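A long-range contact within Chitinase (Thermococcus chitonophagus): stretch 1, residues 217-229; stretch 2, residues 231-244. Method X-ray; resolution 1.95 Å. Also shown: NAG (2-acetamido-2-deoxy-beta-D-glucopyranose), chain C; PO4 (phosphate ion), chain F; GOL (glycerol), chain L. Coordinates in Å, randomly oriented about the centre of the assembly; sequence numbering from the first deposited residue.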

# COMPACT_ATOMS: atom_id res chain seq x y z
N THR A 217 16.79 -7.54 16.58
CA THR A 217 18.25 -7.32 16.60
C THR A 217 18.72 -6.96 18.00
O THR A 217 19.73 -6.32 18.15
CB THR A 217 18.62 -6.17 15.64
OG1 THR A 217 17.74 -5.06 15.96
CG2 THR A 217 18.35 -6.58 14.20
N ALA A 218 17.98 -7.37 19.02
CA ALA A 218 18.40 -7.11 20.37
C ALA A 218 17.95 -8.24 21.26
O ALA A 218 16.92 -8.87 21.02
CB ALA A 218 17.85 -5.78 20.87
N VAL A 219 18.73 -8.51 22.31
CA VAL A 219 18.34 -9.54 23.29
C VAL A 219 18.34 -8.84 24.63
O VAL A 219 18.80 -7.71 24.71
CB VAL A 219 19.31 -10.76 23.30
CG1 VAL A 219 19.18 -11.55 21.97
CG2 VAL A 219 20.78 -10.27 23.54
N THR A 220 17.89 -9.51 25.70
CA THR A 220 17.84 -8.85 27.01
C THR A 220 18.01 -9.90 28.12
O THR A 220 17.67 -11.07 27.94
CB THR A 220 16.47 -8.06 27.21
OG1 THR A 220 16.44 -7.46 28.50
CG2 THR A 220 15.26 -9.00 27.07
N LYS A 221 18.56 -9.47 29.25
CA LYS A 221 18.54 -10.31 30.46
C LYS A 221 17.33 -10.08 31.33
O LYS A 221 17.20 -10.69 32.36
CB LYS A 221 19.78 -10.06 31.31
CG LYS A 221 21.07 -10.22 30.58
CD LYS A 221 22.22 -10.20 31.55
CE LYS A 221 23.48 -10.86 30.98
NZ LYS A 221 24.71 -10.20 31.53
N ASP A 222 16.46 -9.15 30.93
CA ASP A 222 15.24 -8.83 31.69
C ASP A 222 14.35 -10.05 31.76
O ASP A 222 13.89 -10.55 30.74
CB ASP A 222 14.47 -7.67 31.03
CG ASP A 222 13.39 -7.07 31.96
OD1 ASP A 222 12.75 -7.82 32.72
OD2 ASP A 222 13.20 -5.84 31.92
N PRO A 223 14.13 -10.57 32.99
CA PRO A 223 13.46 -11.88 33.07
C PRO A 223 11.94 -11.78 32.81
O PRO A 223 11.31 -12.80 32.59
CB PRO A 223 13.77 -12.34 34.50
CG PRO A 223 13.94 -11.06 35.27
CD PRO A 223 14.57 -10.07 34.31
N ALA A 224 11.39 -10.57 32.80
CA ALA A 224 10.01 -10.35 32.40
C ALA A 224 9.81 -10.73 30.93
O ALA A 224 8.69 -10.91 30.46
CB ALA A 224 9.63 -8.89 32.60
N PHE A 225 10.91 -10.81 30.19
CA PHE A 225 10.80 -10.88 28.75
C PHE A 225 11.10 -12.22 28.16
O PHE A 225 12.11 -12.37 27.47
CB PHE A 225 11.70 -9.85 28.11
CG PHE A 225 11.16 -8.52 28.19
CD1 PHE A 225 11.21 -7.81 29.37
CD2 PHE A 225 10.50 -7.97 27.11
CE1 PHE A 225 10.64 -6.59 29.47
CE2 PHE A 225 9.96 -6.74 27.21
CZ PHE A 225 10.02 -6.04 28.37
N LYS A 226 10.20 -13.17 28.39
CA LYS A 226 10.24 -14.44 27.71
C LYS A 226 10.55 -14.27 26.23
O LYS A 226 10.08 -13.33 25.55
CB LYS A 226 8.92 -15.19 27.90
CG LYS A 226 8.46 -15.26 29.36
CD LYS A 226 7.12 -15.99 29.50
CE LYS A 226 6.69 -16.11 30.95
NZ LYS A 226 5.42 -16.88 31.08
N GLY A 227 11.39 -15.17 25.75
CA GLY A 227 11.79 -15.19 24.37
C GLY A 227 12.64 -16.42 24.15
O GLY A 227 12.74 -17.30 25.03
N TYR A 228 13.20 -16.52 22.94
CA TYR A 228 14.08 -17.60 22.61
C TYR A 228 15.32 -17.38 23.47
O TYR A 228 15.69 -16.26 23.75
CB TYR A 228 14.39 -17.60 21.09
CG TYR A 228 13.09 -17.77 20.31
CD1 TYR A 228 12.52 -19.05 20.16
CD2 TYR A 228 12.40 -16.68 19.81
CE1 TYR A 228 11.31 -19.23 19.49
CE2 TYR A 228 11.17 -16.83 19.11
CZ TYR A 228 10.64 -18.12 18.96
OH TYR A 228 9.46 -18.31 18.32
N LYS A 229 15.96 -18.47 23.89
CA LYS A 229 17.20 -18.39 24.66
C LYS A 229 18.38 -18.29 23.70
O LYS A 229 18.50 -19.06 22.76
CB LYS A 229 17.42 -19.65 25.52
CG LYS A 229 16.21 -20.06 26.26
CD LYS A 229 15.75 -18.97 27.14
CE LYS A 229 14.89 -19.62 28.23
NZ LYS A 229 13.79 -20.41 27.64
N ILE A 231 22.58 -17.94 23.98
CA ILE A 231 23.72 -17.89 24.90
C ILE A 231 24.82 -17.10 24.21
O ILE A 231 25.26 -17.48 23.12
CB ILE A 231 24.29 -19.31 25.25
CG1 ILE A 231 23.20 -20.28 25.75
CG2 ILE A 231 25.47 -19.24 26.23
CD1 ILE A 231 22.39 -19.77 26.83
N ILE A 232 25.34 -16.05 24.83
CA ILE A 232 26.38 -15.27 24.14
C ILE A 232 27.56 -15.19 25.10
O ILE A 232 27.39 -14.78 26.25
CB ILE A 232 25.92 -13.85 23.75
CG1 ILE A 232 24.75 -13.94 22.77
CG2 ILE A 232 27.11 -13.10 23.08
CD1 ILE A 232 24.04 -12.62 22.58
N ASP A 233 28.70 -15.72 24.63
CA ASP A 233 29.85 -16.01 25.49
C ASP A 233 29.46 -16.34 26.95
O ASP A 233 29.73 -15.61 27.90
CB ASP A 233 30.84 -14.86 25.36
CG ASP A 233 31.33 -14.68 23.89
OD1 ASP A 233 31.82 -15.68 23.24
OD2 ASP A 233 31.19 -13.52 23.39
N GLU A 234 28.76 -17.48 27.07
CA GLU A 234 28.41 -18.14 28.35
C GLU A 234 27.50 -17.36 29.26
O GLU A 234 27.41 -17.63 30.45
CB GLU A 234 29.70 -18.55 29.09
CG GLU A 234 30.47 -19.58 28.26
CD GLU A 234 31.26 -18.95 27.11
OE1 GLU A 234 31.98 -17.96 27.39
OE2 GLU A 234 31.18 -19.42 25.92
N GLU A 235 26.74 -16.44 28.67
CA GLU A 235 25.64 -15.78 29.37
C GLU A 235 24.30 -16.00 28.67
O GLU A 235 24.22 -15.82 27.45
CB GLU A 235 25.92 -14.28 29.44
CG GLU A 235 27.02 -13.95 30.42
CD GLU A 235 26.69 -12.71 31.16
OE1 GLU A 235 26.53 -11.65 30.48
OE2 GLU A 235 26.57 -12.80 32.40
N GLU A 236 23.27 -16.31 29.45
CA GLU A 236 21.94 -16.53 28.90
C GLU A 236 21.20 -15.20 28.62
O GLU A 236 21.10 -14.35 29.49
CB GLU A 236 21.11 -17.35 29.85
CG GLU A 236 19.80 -17.83 29.19
CD GLU A 236 18.88 -18.51 30.18
OE1 GLU A 236 19.30 -18.60 31.35
OE2 GLU A 236 17.78 -18.97 29.79
N TYR A 237 20.73 -15.02 27.40
CA TYR A 237 19.86 -13.86 27.06
C TYR A 237 18.49 -14.36 26.53
O TYR A 237 18.40 -15.49 26.05
CB TYR A 237 20.52 -12.97 26.00
CG TYR A 237 21.75 -12.19 26.45
CD1 TYR A 237 23.01 -12.78 26.44
CD2 TYR A 237 21.64 -10.91 26.94
CE1 TYR A 237 24.13 -12.10 26.85
CE2 TYR A 237 22.75 -10.19 27.34
CZ TYR A 237 23.99 -10.80 27.30
OH TYR A 237 25.09 -10.11 27.69
N TYR A 238 17.46 -13.50 26.60
CA TYR A 238 16.19 -13.77 25.95
C TYR A 238 16.09 -12.92 24.69
O TYR A 238 16.47 -11.75 24.71
CB TYR A 238 15.00 -13.47 26.92
CG TYR A 238 15.25 -14.19 28.23
CD1 TYR A 238 15.17 -15.59 28.30
CD2 TYR A 238 15.67 -13.49 29.37
CE1 TYR A 238 15.47 -16.28 29.54
CE2 TYR A 238 15.98 -14.16 30.59
CZ TYR A 238 15.87 -15.55 30.67
OH TYR A 238 16.16 -16.19 31.86
N TRP A 239 15.57 -13.53 23.65
CA TRP A 239 15.35 -12.85 22.35
C TRP A 239 13.84 -12.72 22.15
O TRP A 239 13.24 -13.64 21.66
CB TRP A 239 15.94 -13.72 21.21
CG TRP A 239 15.99 -13.03 19.85
CD1 TRP A 239 15.95 -11.69 19.61
CD2 TRP A 239 16.12 -13.67 18.58
NE1 TRP A 239 16.03 -11.45 18.27
CE2 TRP A 239 16.16 -12.65 17.61
CE3 TRP A 239 16.21 -15.00 18.17
CZ2 TRP A 239 16.25 -12.92 16.23
CZ3 TRP A 239 16.33 -15.29 16.79
CH2 TRP A 239 16.34 -14.23 15.83
N PRO A 240 13.25 -11.58 22.55
CA PRO A 240 11.77 -11.46 22.58
C PRO A 240 11.15 -11.16 21.23
O PRO A 240 10.11 -10.50 21.15
CB PRO A 240 11.53 -10.28 23.57
CG PRO A 240 12.93 -10.03 24.28
CD PRO A 240 13.93 -10.41 23.15
N VAL A 241 11.78 -11.62 20.16
CA VAL A 241 11.24 -11.44 18.83
C VAL A 241 9.96 -12.30 18.59
O VAL A 241 9.88 -13.46 19.04
CB VAL A 241 12.33 -11.80 17.79
CG1 VAL A 241 12.74 -13.28 17.91
CG2 VAL A 241 11.83 -11.57 16.33
N GLN A 242 8.97 -11.79 17.87
CA GLN A 242 7.90 -12.68 17.36
C GLN A 242 8.38 -13.13 16.00
O GLN A 242 8.15 -12.44 14.99
CB GLN A 242 6.52 -11.97 17.27
CG GLN A 242 6.05 -11.51 18.64
CD GLN A 242 4.78 -10.62 18.63
OE1 GLN A 242 4.00 -10.63 17.68
NE2 GLN A 242 4.61 -9.88 19.68
N ILE A 243 9.05 -14.27 15.95
CA ILE A 243 9.89 -14.57 14.80
C ILE A 243 9.06 -15.02 13.61
O ILE A 243 9.52 -15.00 12.46
CB ILE A 243 10.97 -15.69 15.14
CG1 ILE A 243 12.09 -15.73 14.07
CG2 ILE A 243 10.30 -17.11 15.14
CD1 ILE A 243 13.08 -14.62 14.13
N ASP A 244 7.84 -15.49 13.86
CA ASP A 244 6.99 -15.89 12.74
C ASP A 244 6.00 -14.80 12.27
O ASP A 244 5.10 -15.06 11.47
CB ASP A 244 6.19 -17.12 13.12
CG ASP A 244 7.13 -18.28 13.47
OD1 ASP A 244 8.07 -18.56 12.67
OD2 ASP A 244 7.00 -18.80 14.57
C1 NAG C . 5.77 -2.89 18.30
C2 NAG C . 4.99 -3.58 17.25
C3 NAG C . 5.05 -2.83 15.93
C4 NAG C . 4.70 -1.38 16.07
C5 NAG C . 5.56 -0.78 17.10
C6 NAG C . 5.15 0.66 17.29
C7 NAG C . 4.69 -6.09 17.16
C8 NAG C . 5.32 -7.49 16.93
N2 NAG C . 5.51 -4.95 17.09
O3 NAG C . 4.20 -3.41 14.93
O4 NAG C . 5.02 -0.65 14.87
O5 NAG C . 5.40 -1.46 18.39
O6 NAG C . 5.96 1.07 18.38
O7 NAG C . 3.48 -5.91 17.37
P PO4 F . 6.41 -16.23 17.35
O1 PO4 F . 6.04 -17.67 17.00
O2 PO4 F . 7.92 -16.21 17.84
O3 PO4 F . 5.61 -15.78 18.53
O4 PO4 F . 6.08 -15.28 16.15
C1 GOL L . 29.56 -6.79 29.41
O1 GOL L . 29.77 -5.51 28.81
C2 GOL L . 28.12 -7.22 29.18
O2 GOL L . 27.68 -6.71 27.91
C3 GOL L . 28.04 -8.74 29.16
O3 GOL L . 27.26 -9.19 30.28
O HOH W 1 9.34 -20.30 16.07

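Stretch 2 runs antiparallel to parts of stretch 1, and the two bury 1087 Å² between them. At the start, Ile232 points toward stretch 1, and its CD1 lies 4.1 Å from Val219 CG2, an apolar contact. Ile232 also pairs with Glu235 through two backbone hydrogen bonds, which close the hairpin; Asp233 and Glu234, between them, touch nothing in stretch 1.

Glu235 forms the salt bridge of the contact. Lys221 NZ donates to Glu235 OE1 at 2.6 Å. The lysine reaches it with a long, nearly extended side chain. A glycerol, probably from the crystallisation liquor, joins the pair: its O3 accepts from Lys221 NZ at 3.0 Å and donates to Glu235 OE1 at 2.6 Å. At Glu236, OE2 approaches Lys229 CD at 3.3 Å.

Tyr237 is buried. Tyr237 CD2 lies 3.6 Å from Val219 CG2, an apolar contact, and the aliphatic part of Lys221 adds CG at 3.6 Å from Tyr237 CE2.

Tyr238 is held on both sides of its backbone. Its N donates to Thr220 O and its O accepts from Thr220 N, each at 2.8 Å. On the other side, Tyr238 CA makes a CA-H...O contact with Tyr228 O at 3.4 Å. Its side chain shares a sheet face with Lys229, whose CD lies 3.6 Å from Tyr238 CE1 at the ring edge.

Trp239 pairs with Tyr228. Trp239 N donates to Tyr228 O at 2.7 Å, and Tyr228 N donates to Trp239 O at 3.2 Å. Trp239 O also lies 3.4 Å from Gly227 CA, a CA-H...O contact. A CB on Gly227 would clash with it.

Pro240 CG packs against Phe225 CB at 4.0 Å. Val241 CG1 meets Tyr228 CD2 at 3.9 Å. Finally, a phosphate links the stretches: its O2 accepts from Ile243 N at 2.9 Å and from Tyr228 OH at 2.6 Å.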